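Local coordinates for protein alcohol dehydrogenase, zinc-containing (Thermotoga maritima, PDB 1VJ0) that probably catalyses zinc-dependent oxidation and reduction between alcohols and carbonyl compounds, as expected of a medium-chain alcohol dehydrogenase that binds two zinc ions per subunit, at residues Ala186-Pro191 against Gly292-Val296. Numbering follows the deposited sequence.
Sequences AFDEYP and GFYSV
In the Rossmann-type nucleotide-binding domain of this medium-chain dehydrogenase, the C-terminal part of helix 170-188, running on to P191, covers one face of the parallel sheet at strand 292-296, which pairs with strands 268-273 and 320-323. The strand is extended (F293 phi/psi -123/125°), so F293 and S295 direct their CA-to-CB bonds toward 186-191 while Y294 faces the other side. A186 is helical (-61/-41°); Y190, at -66/122°, turns the chain into P191. Two CA pairs set the register: A186 with S295 at 5.7 Å, and Y190 with F293 at 7.1 Å.

Aromatic contacts centre on F293 (chi1 t, chi2 -76°). Y190, also chi1 t, turns its edge to the F293 face in an offset edge-to-face pair, centroids 5.6 Å apart and planes at 89°. Y190 CA lies 4.2 Å from the F293 ring centroid, 14° off the normal, a CH-pi contact. The Y190 hydroxyl hydrogen-bonds K197.

Apolar packing completes the join: Y190 CD1 to F293 CB at 3.7 Å and P191 CD to F293 CE2 at 3.6 Å. The contact buries 240 Å², summed over both segments.

The polar link depends on S295 in its m rotamer (chi1 -79°): beside a van der Waals contact of A186 CB with S295 CB at 3.9 Å, S295 OG donates a hydrogen bond to the backbone A186 O, 2.8 Å away.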
# COMPACT_ATOMS: atom_id res chain seq x y z
N ALA A 186 3.41 -10.27 11.50
CA ALA A 186 1.96 -10.28 11.50
C ALA A 186 1.34 -8.92 11.50
O ALA A 186 0.32 -8.70 10.86
CB ALA A 186 1.47 -11.01 12.71
N PHE A 187 1.92 -8.03 12.29
CA PHE A 187 1.50 -6.63 12.38
C PHE A 187 1.91 -5.82 11.17
O PHE A 187 1.14 -4.96 10.70
CB PHE A 187 2.03 -6.02 13.67
CG PHE A 187 1.23 -6.40 14.88
CD1 PHE A 187 1.50 -7.56 15.59
CD2 PHE A 187 0.19 -5.56 15.35
CE1 PHE A 187 0.73 -7.93 16.71
CE2 PHE A 187 -0.56 -5.89 16.46
CZ PHE A 187 -0.29 -7.13 17.14
N ASP A 188 3.08 -6.14 10.61
CA ASP A 188 3.61 -5.42 9.45
C ASP A 188 2.74 -5.65 8.23
O ASP A 188 2.75 -4.83 7.32
CB ASP A 188 5.02 -5.92 9.15
CG ASP A 188 5.79 -5.02 8.26
OD1 ASP A 188 5.98 -3.82 8.60
OD2 ASP A 188 6.29 -5.45 7.20
N GLU A 189 2.00 -6.75 8.18
CA GLU A 189 1.13 -7.02 7.02
C GLU A 189 -0.14 -6.14 6.99
O GLU A 189 -0.77 -6.01 5.95
CB GLU A 189 0.72 -8.50 7.00
CG GLU A 189 1.84 -9.44 6.67
CD GLU A 189 2.44 -9.17 5.29
OE1 GLU A 189 1.69 -9.00 4.30
OE2 GLU A 189 3.66 -9.06 5.21
N TYR A 190 -0.51 -5.55 8.11
CA TYR A 190 -1.68 -4.66 8.20
C TYR A 190 -1.46 -3.36 7.37
O TYR A 190 -0.48 -2.67 7.59
CB TYR A 190 -1.89 -4.26 9.66
CG TYR A 190 -3.18 -3.51 9.91
CD1 TYR A 190 -4.41 -4.12 9.68
CD2 TYR A 190 -3.18 -2.25 10.45
CE1 TYR A 190 -5.60 -3.46 9.94
CE2 TYR A 190 -4.37 -1.56 10.72
CZ TYR A 190 -5.56 -2.16 10.44
OH TYR A 190 -6.73 -1.53 10.72
N PRO A 191 -2.33 -3.07 6.42
CA PRO A 191 -2.06 -2.00 5.45
C PRO A 191 -2.38 -0.56 5.91
O PRO A 191 -2.35 0.30 5.10
CB PRO A 191 -2.92 -2.40 4.24
CG PRO A 191 -4.08 -3.12 4.83
CD PRO A 191 -3.55 -3.84 6.05
N GLY A 292 -12.38 -5.93 8.55
CA GLY A 292 -11.31 -6.30 9.46
C GLY A 292 -10.18 -7.16 8.89
O GLY A 292 -10.32 -7.78 7.79
N PHE A 293 -9.07 -7.21 9.62
CA PHE A 293 -7.85 -7.93 9.22
C PHE A 293 -7.42 -8.97 10.24
O PHE A 293 -7.27 -8.70 11.42
CB PHE A 293 -6.76 -6.88 8.95
CG PHE A 293 -5.59 -7.38 8.19
CD1 PHE A 293 -4.65 -8.17 8.80
CD2 PHE A 293 -5.38 -6.98 6.89
CE1 PHE A 293 -3.54 -8.60 8.11
CE2 PHE A 293 -4.26 -7.38 6.21
CZ PHE A 293 -3.34 -8.21 6.83
N TYR A 294 -7.27 -10.21 9.81
CA TYR A 294 -6.96 -11.29 10.72
C TYR A 294 -5.64 -11.93 10.28
O TYR A 294 -5.61 -12.61 9.28
CB TYR A 294 -8.08 -12.29 10.61
CG TYR A 294 -8.25 -13.33 11.70
CD1 TYR A 294 -7.30 -13.54 12.71
CD2 TYR A 294 -9.43 -14.01 11.77
CE1 TYR A 294 -7.51 -14.51 13.69
CE2 TYR A 294 -9.65 -14.97 12.76
CZ TYR A 294 -8.68 -15.20 13.72
OH TYR A 294 -8.97 -16.13 14.70
N SER A 295 -4.56 -11.72 11.04
CA SER A 295 -3.27 -12.34 10.80
C SER A 295 -3.24 -13.62 11.58
O SER A 295 -3.42 -13.61 12.79
CB SER A 295 -2.08 -11.48 11.28
OG SER A 295 -1.81 -10.45 10.33
N VAL A 296 -2.99 -14.71 10.87
CA VAL A 296 -2.95 -16.03 11.45
C VAL A 296 -1.51 -16.51 11.48
O VAL A 296 -0.92 -16.85 10.46
CB VAL A 296 -3.87 -17.00 10.68
CG1 VAL A 296 -3.87 -18.31 11.35
CG2 VAL A 296 -5.27 -16.43 10.61